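Local coordinates for dTDP-4-dehydrorhamnose 3,5-epimerase (Sulfolobus tokodaii, PDB 2B9U), which probably catalyses the 3,5-epimerisation of a dTDP-4-keto-6-deoxy sugar on the way to dTDP-L-rhamnose, at residues 70-75 against 107-112; 143-148 against 167-172; 77-82 against 122-127. All blocks are in the same frame, centred on the assembly; numbering follows the deposited sequence.

Contact 1. Residues 70-75 against 107-112; sequences GKIIFV and HYMLWI
Lys71 and Ile112 exchange a pair of backbone hydrogen bonds, Lys71 N to Ile112 O and Ile112 N to Lys71 O, the second at 2.7 Å. Ile73 and Leu110 repeat the pattern with Ile73 N to Leu110 O at 2.9 Å and a longer return bond, so 70-75 and 109-112 run antiparallel, their axes at 171° and 4.6 Å apart. Between them Ile72 faces Trp111 as a non-hydrogen-bonded pair. Where the strands part, a water is hydrogen-bonded to Val75 N and Tyr108 O.

On the face of Ile72, Phe74, Met109 and Trp111, Ile72 CG1 meets the indole edge at Trp111 CE3, 3.7 Å away. A chi1 of 173° sets Phe74 CG anti to the backbone N, and the ring's CD1 lies 3.7 Å from Met109 CG, while Met109 SD lies obliquely to the ring, a Met-aromatic contact. Phe74 CE1 lies 3.8 Å from His107 ND1. An alanine in place of Phe74 would probably open a gap beside Met109 and His107 and deprive the sulfur of its aromatic neighbour. On the other face Ile73 CG1 touches Ile112 CD1. Met49 of the second subunit packs on Phe74 and His107. The paired backbone bonds thus satisfy the amides and carbonyls of Lys71, Ile73, Leu110 and Ile112, whereas the buried His107 ND1 has no polar partner in the model.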
# COMPACT_ATOMS: atom_id res chain seq x y z
N GLY A 70 7.90 6.22 -12.00
CA GLY A 70 6.79 7.01 -11.52
C GLY A 70 6.47 6.60 -10.09
O GLY A 70 6.85 5.51 -9.67
N LYS A 71 5.81 7.48 -9.35
CA LYS A 71 5.54 7.28 -7.91
C LYS A 71 4.16 7.82 -7.53
O LYS A 71 3.79 8.95 -7.90
CB LYS A 71 6.61 7.98 -7.06
CG LYS A 71 8.04 7.40 -7.25
CD LYS A 71 9.06 8.17 -6.46
CE LYS A 71 10.47 7.89 -6.98
NZ LYS A 71 11.48 8.89 -6.44
N ILE A 72 3.39 6.99 -6.81
CA ILE A 72 2.16 7.42 -6.18
C ILE A 72 2.42 7.39 -4.68
O ILE A 72 2.72 6.34 -4.11
CB ILE A 72 0.96 6.48 -6.50
CG1 ILE A 72 0.88 6.18 -8.00
CG2 ILE A 72 -0.34 7.09 -5.99
CD1 ILE A 72 -0.09 5.04 -8.34
N ILE A 73 2.34 8.57 -4.06
CA ILE A 73 2.67 8.75 -2.67
C ILE A 73 1.38 8.84 -1.85
O ILE A 73 0.48 9.62 -2.17
CB ILE A 73 3.51 10.05 -2.45
CG1 ILE A 73 4.73 10.08 -3.39
CG2 ILE A 73 3.87 10.24 -0.97
CD1 ILE A 73 5.74 8.86 -3.29
N PHE A 74 1.33 8.07 -0.77
CA PHE A 74 0.13 7.93 0.04
C PHE A 74 0.55 7.91 1.52
O PHE A 74 1.59 7.32 1.87
CB PHE A 74 -0.64 6.66 -0.41
CG PHE A 74 -1.84 6.31 0.46
CD1 PHE A 74 -2.90 7.19 0.62
CD2 PHE A 74 -1.90 5.07 1.09
CE1 PHE A 74 -4.01 6.85 1.40
CE2 PHE A 74 -3.00 4.72 1.88
CZ PHE A 74 -4.05 5.62 2.04
N VAL A 75 -0.21 8.61 2.35
CA VAL A 75 0.09 8.80 3.78
C VAL A 75 -1.05 8.30 4.68
O VAL A 75 -1.93 9.08 5.08
CB VAL A 75 0.44 10.29 4.11
CG1 VAL A 75 0.89 10.44 5.57
CG2 VAL A 75 1.54 10.79 3.14
N HIS A 107 -6.25 11.64 3.17
CA HIS A 107 -5.95 10.43 2.39
C HIS A 107 -5.70 10.72 0.91
O HIS A 107 -5.91 9.85 0.07
CB HIS A 107 -7.03 9.35 2.56
CG HIS A 107 -7.10 8.77 3.93
ND1 HIS A 107 -6.13 7.92 4.43
CD2 HIS A 107 -8.00 8.94 4.92
CE1 HIS A 107 -6.44 7.58 5.67
NE2 HIS A 107 -7.56 8.19 5.99
N TYR A 108 -5.26 11.94 0.60
CA TYR A 108 -4.88 12.30 -0.78
C TYR A 108 -3.55 11.68 -1.18
O TYR A 108 -2.69 11.34 -0.33
CB TYR A 108 -4.77 13.83 -0.97
CG TYR A 108 -6.05 14.64 -0.80
CD1 TYR A 108 -7.31 14.05 -0.89
CD2 TYR A 108 -5.99 16.01 -0.59
CE1 TYR A 108 -8.47 14.81 -0.74
CE2 TYR A 108 -7.15 16.78 -0.45
CZ TYR A 108 -8.38 16.17 -0.53
OH TYR A 108 -9.53 16.93 -0.37
N MET A 109 -3.38 11.55 -2.49
CA MET A 109 -2.22 10.93 -3.11
C MET A 109 -1.68 11.87 -4.17
O MET A 109 -2.44 12.64 -4.75
CB MET A 109 -2.62 9.62 -3.79
CG MET A 109 -2.87 8.44 -2.85
SD MET A 109 -3.77 7.13 -3.68
CE MET A 109 -5.46 7.74 -3.52
N LEU A 110 -0.39 11.79 -4.42
CA LEU A 110 0.27 12.52 -5.50
C LEU A 110 0.86 11.49 -6.43
O LEU A 110 1.67 10.64 -6.00
CB LEU A 110 1.44 13.33 -4.96
CG LEU A 110 1.59 14.85 -5.00
CD1 LEU A 110 3.05 15.13 -5.30
CD2 LEU A 110 0.68 15.52 -6.02
N TRP A 111 0.49 11.59 -7.71
CA TRP A 111 1.17 10.86 -8.77
C TRP A 111 2.27 11.73 -9.35
O TRP A 111 2.03 12.89 -9.77
CB TRP A 111 0.20 10.40 -9.85
CG TRP A 111 0.84 10.18 -11.23
CD1 TRP A 111 0.70 10.97 -12.34
CD2 TRP A 111 1.71 9.09 -11.62
NE1 TRP A 111 1.42 10.45 -13.39
CE2 TRP A 111 2.06 9.31 -12.98
CE3 TRP A 111 2.23 7.97 -10.95
CZ2 TRP A 111 2.88 8.42 -13.69
CZ3 TRP A 111 3.07 7.10 -11.67
CH2 TRP A 111 3.38 7.33 -13.02
N ILE A 112 3.48 11.17 -9.33
CA ILE A 112 4.69 11.83 -9.78
C ILE A 112 5.34 10.99 -10.91
O ILE A 112 5.98 9.97 -10.64
CB ILE A 112 5.72 12.01 -8.64
CG1 ILE A 112 5.09 12.64 -7.38
CG2 ILE A 112 6.96 12.80 -9.14
CD1 ILE A 112 6.02 12.69 -6.20
O HOH W 1 -2.67 10.39 2.23

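Contact 2. Residues 143-148 against 167-172; sequences RCISYS and PSLEKA
Ile145 meets Ala172 and Leu169 through its two branches. Its CG2 presses on Ala172 CB at 3.4 Å, tighter than usual for two carbons, and its CD1 lies 4.1 Å from Leu169 CD1, the two side chains running side by side and pointing the same way. In Ile145, CG1 sits between the backbone N and the carbonyl carbon (chi1 62°), a crowded position that turns CG2 anti to the carbonyl carbon, where it meets Ala172.

The backbone adds one hydrogen bond, Ser146 N to Pro167 O at 2.9 Å, with the donor standing 43° out of the carbonyl plane. The same oxygen lies 3.2 Å from Ile145 CA in a CA-H...O contact. The Pro167 ring brings CD and CG against Cys144 O, the CD contact being 3.4 Å.

Further out, Ser168 O accepts from both Lys171 N and Ala172 N, folding 168-172 into a tight turn that carries Ala172 back to Ile145. Ser146 OG and Ser148 OG are hydrogen-bonded at 2.6 Å. The disulfide of Cys144 with Cys166 ties 143-148 covalently to the residue just ahead of 167-172. Strand 142-144 is an outermost strand of its sheet within this chain and pairs with 57-63; the loop that follows helix 161-164 lies against its end, with Leu169 also touching Phe94 and Tyr149.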
# COMPACT_ATOMS: atom_id res chain seq x y z
N ARG A 143 19.91 8.61 -8.35
CA ARG A 143 20.48 9.96 -8.29
C ARG A 143 19.63 10.84 -7.35
O ARG A 143 18.47 10.52 -7.08
CB ARG A 143 20.53 10.60 -9.69
CG ARG A 143 21.51 9.97 -10.71
CD ARG A 143 22.98 10.04 -10.25
NE ARG A 143 23.94 9.75 -11.32
CZ ARG A 143 24.23 8.54 -11.79
NH1 ARG A 143 23.64 7.45 -11.28
NH2 ARG A 143 25.11 8.40 -12.77
N CYS A 144 20.21 11.94 -6.87
CA CYS A 144 19.46 12.88 -6.05
C CYS A 144 19.95 14.31 -6.21
O CYS A 144 21.08 14.55 -6.67
CB CYS A 144 19.48 12.47 -4.57
SG CYS A 144 21.13 12.31 -3.87
N ILE A 145 19.08 15.24 -5.85
CA ILE A 145 19.45 16.65 -5.70
C ILE A 145 19.15 17.05 -4.26
O ILE A 145 18.29 16.46 -3.62
CB ILE A 145 18.73 17.57 -6.72
CG1 ILE A 145 17.20 17.53 -6.53
CG2 ILE A 145 19.10 17.15 -8.16
CD1 ILE A 145 16.46 18.72 -7.09
N SER A 146 19.89 18.04 -3.75
CA SER A 146 19.83 18.42 -2.34
C SER A 146 18.44 18.88 -1.87
O SER A 146 17.75 19.66 -2.57
CB SER A 146 20.88 19.51 -2.05
OG SER A 146 20.80 19.98 -0.71
N TYR A 147 18.07 18.39 -0.69
CA TYR A 147 16.88 18.81 0.06
C TYR A 147 16.85 20.34 0.24
O TYR A 147 15.79 20.94 0.33
CB TYR A 147 16.89 18.14 1.45
CG TYR A 147 17.80 18.90 2.39
CD1 TYR A 147 19.19 18.77 2.29
CD2 TYR A 147 17.29 19.83 3.30
CE1 TYR A 147 20.05 19.50 3.11
CE2 TYR A 147 18.14 20.58 4.13
CZ TYR A 147 19.53 20.41 4.01
OH TYR A 147 20.40 21.14 4.79
N SER A 148 18.04 20.96 0.34
CA SER A 148 18.19 22.41 0.58
C SER A 148 17.63 23.26 -0.56
O SER A 148 17.55 24.49 -0.44
CB SER A 148 19.65 22.77 0.80
OG SER A 148 20.44 22.53 -0.36
N PRO A 167 24.05 16.44 -4.50
CA PRO A 167 24.47 17.70 -5.14
C PRO A 167 23.34 18.71 -5.31
O PRO A 167 22.18 18.31 -5.45
CB PRO A 167 24.96 17.25 -6.52
CG PRO A 167 24.23 15.94 -6.76
CD PRO A 167 24.14 15.30 -5.42
N SER A 168 23.67 19.99 -5.33
CA SER A 168 22.69 21.02 -5.67
C SER A 168 22.15 20.78 -7.09
O SER A 168 22.79 20.10 -7.90
CB SER A 168 23.29 22.42 -5.55
OG SER A 168 24.33 22.60 -6.50
N LEU A 169 20.98 21.33 -7.38
CA LEU A 169 20.37 21.17 -8.70
C LEU A 169 21.32 21.44 -9.87
O LEU A 169 21.39 20.64 -10.81
CB LEU A 169 19.12 22.05 -8.83
CG LEU A 169 18.41 21.90 -10.18
CD1 LEU A 169 18.00 20.45 -10.42
CD2 LEU A 169 17.23 22.82 -10.24
N GLU A 170 22.05 22.55 -9.81
CA GLU A 170 22.92 22.96 -10.93
C GLU A 170 24.18 22.10 -11.11
O GLU A 170 24.82 22.15 -12.17
CB GLU A 170 23.28 24.44 -10.85
CG GLU A 170 22.34 25.35 -11.65
CD GLU A 170 21.00 25.61 -10.97
OE1 GLU A 170 21.00 25.90 -9.75
OE2 GLU A 170 19.95 25.55 -11.65
N LYS A 171 24.51 21.29 -10.11
CA LYS A 171 25.63 20.34 -10.19
C LYS A 171 25.21 18.92 -10.59
O LYS A 171 25.94 18.21 -11.28
CB LYS A 171 26.42 20.31 -8.88
CG LYS A 171 27.11 21.63 -8.51
CD LYS A 171 28.39 21.87 -9.30
CE LYS A 171 29.30 22.87 -8.60
NZ LYS A 171 30.13 22.26 -7.50
N ALA A 172 24.01 18.52 -10.16
CA ALA A 172 23.50 17.16 -10.32
C ALA A 172 23.47 16.63 -11.76
O ALA A 172 23.34 17.40 -12.72
CB ALA A 172 22.11 17.08 -9.72

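Contact 3. Residues 77-82 against 122-127; sequences KGRILD and ALEDSI
Arg79 and Leu123 cross at about a right angle, the leucine CD1 lying 3.6 Å above one face of the guanidinium and toward its rim. At the edge of that same group comes Glu124, its carboxylate turned 66° against the guanidinium. Glu124 OE2 rests against Arg79 CD at 2.9 Å but is 4.3 Å from Arg79 NE, too far for a salt bridge. A water links the two, accepting from Arg79 NH1 and donating to Glu124 OE2. Arg79 NE forms a salt bridge with Glu101.

Nearer the backbone, Ser126 OG accepts from Arg79 N at 2.9 Å and donates to Glu124 O at 2.8 Å. With OG anti to the carbonyl carbon (chi1 -61°), the hydroxyl bridges the two segments. Arg79 O in turn accepts from Leu123 N at 2.7 Å, with a weak second bond from Glu124 N. At Gly78 a CB would run into Ser126 OG and Asp125 O and, at its phi of 90°, would also press on the preceding carbonyl. At the other end of the contact Lys77 and Ile127 are an antiparallel hydrogen-bonded pair; Lys77 also packs on Lys77 of the second subunit.

The register slips by two between this pair and that of Ile80 with Ala122. Such a chain passage, from strand 116-122 of one sheet to 126-133 of the other, is a connection characteristic of the jelly roll-like, cupin-type barrel.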
# COMPACT_ATOMS: atom_id res chain seq x y z
N LYS A 77 -0.82 7.33 7.79
CA LYS A 77 -0.68 7.87 9.15
C LYS A 77 0.25 9.09 9.15
O LYS A 77 1.27 9.08 8.51
CB LYS A 77 -0.17 6.80 10.13
CG LYS A 77 -0.16 7.23 11.62
CD LYS A 77 0.19 6.04 12.53
CE LYS A 77 -0.24 6.28 14.00
NZ LYS A 77 0.55 7.40 14.64
N GLY A 78 -0.15 10.15 9.86
CA GLY A 78 0.65 11.37 9.96
C GLY A 78 0.36 12.40 8.87
O GLY A 78 -0.73 12.42 8.26
N ARG A 79 1.36 13.24 8.62
CA ARG A 79 1.25 14.43 7.78
C ARG A 79 2.62 14.66 7.18
O ARG A 79 3.62 14.74 7.91
CB ARG A 79 0.94 15.68 8.63
CG ARG A 79 -0.44 15.80 9.25
CD ARG A 79 -0.53 17.12 10.04
NE ARG A 79 -0.40 18.32 9.20
CZ ARG A 79 0.14 19.49 9.56
NH1 ARG A 79 0.68 19.65 10.77
NH2 ARG A 79 0.18 20.50 8.69
N ILE A 80 2.68 14.79 5.86
CA ILE A 80 3.94 15.15 5.21
C ILE A 80 3.75 16.35 4.28
O ILE A 80 2.65 16.59 3.78
CB ILE A 80 4.57 13.96 4.42
CG1 ILE A 80 3.78 13.67 3.13
CG2 ILE A 80 4.71 12.73 5.32
CD1 ILE A 80 4.49 12.72 2.15
N LEU A 81 4.82 17.12 4.06
CA LEU A 81 4.84 18.09 2.98
C LEU A 81 5.61 17.41 1.88
O LEU A 81 6.82 17.23 1.98
CB LEU A 81 5.54 19.40 3.38
CG LEU A 81 5.67 20.45 2.25
CD1 LEU A 81 4.29 20.89 1.72
CD2 LEU A 81 6.49 21.66 2.72
N ASP A 82 4.90 17.02 0.83
CA ASP A 82 5.47 16.26 -0.26
C ASP A 82 5.84 17.17 -1.43
O ASP A 82 5.09 18.10 -1.75
CB ASP A 82 4.45 15.23 -0.72
CG ASP A 82 5.10 14.12 -1.45
OD1 ASP A 82 5.98 13.47 -0.85
OD2 ASP A 82 4.75 13.91 -2.63
N ALA A 122 8.43 15.04 7.08
CA ALA A 122 7.39 14.58 8.00
C ALA A 122 7.01 15.73 8.95
O ALA A 122 7.87 16.29 9.64
CB ALA A 122 7.85 13.34 8.77
N LEU A 123 5.73 16.10 8.93
CA LEU A 123 5.20 17.19 9.75
C LEU A 123 4.82 16.66 11.13
O LEU A 123 4.81 17.38 12.13
CB LEU A 123 3.99 17.86 9.03
CG LEU A 123 4.28 18.42 7.63
CD1 LEU A 123 3.06 19.05 7.01
CD2 LEU A 123 5.44 19.43 7.61
N GLU A 124 4.51 15.37 11.15
CA GLU A 124 4.23 14.58 12.33
C GLU A 124 4.98 13.29 12.03
O GLU A 124 5.44 13.08 10.90
CB GLU A 124 2.73 14.22 12.40
CG GLU A 124 1.78 15.33 12.75
CD GLU A 124 0.31 14.87 12.75
OE1 GLU A 124 0.02 13.65 12.87
OE2 GLU A 124 -0.57 15.76 12.61
N ASP A 125 5.06 12.41 13.03
CA ASP A 125 5.48 11.02 12.82
C ASP A 125 4.55 10.45 11.77
O ASP A 125 3.32 10.51 11.95
CB ASP A 125 5.32 10.20 14.11
CG ASP A 125 6.46 10.40 15.09
OD1 ASP A 125 7.30 11.31 14.91
OD2 ASP A 125 6.53 9.62 16.07
N SER A 126 5.11 9.95 10.67
CA SER A 126 4.34 9.57 9.48
C SER A 126 4.73 8.25 8.82
O SER A 126 5.93 7.92 8.72
CB SER A 126 4.46 10.65 8.39
OG SER A 126 3.96 11.88 8.82
N ILE A 127 3.72 7.53 8.37
CA ILE A 127 3.88 6.38 7.49
C ILE A 127 3.54 6.78 6.07
O ILE A 127 2.41 7.22 5.76
CB ILE A 127 2.98 5.19 7.91
CG1 ILE A 127 3.36 4.70 9.31
CG2 ILE A 127 3.10 4.04 6.91
CD1 ILE A 127 2.23 3.97 10.01
O HOH W 2 0.16 18.50 13.17

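Contacts 1 and 3 form a linked pair in the flattened barrel, their centres 13 Å apart. Their segments alternate along the chain, with 70-75 followed by 77-82, then 107-112 and 122-127. Strands 70-75 and 126-133 are neighbours in the seven-stranded sheet, whereas 79-86 and 116-122 belong to the five-stranded one. Contact 1 lies within the first sheet; contact 3, with the packing of Val75 on Ile80 and of Ile73 and Leu110 on Asp82, brings the two sheets together. Contact 2 comes later in the chain, its centre 22 and 23 Å from the others, at strand 142-144 of the five-stranded sheet. There the C-terminal stretch lies against the edge of the barrel, while contacts 1 and 3 both touch the second subunit.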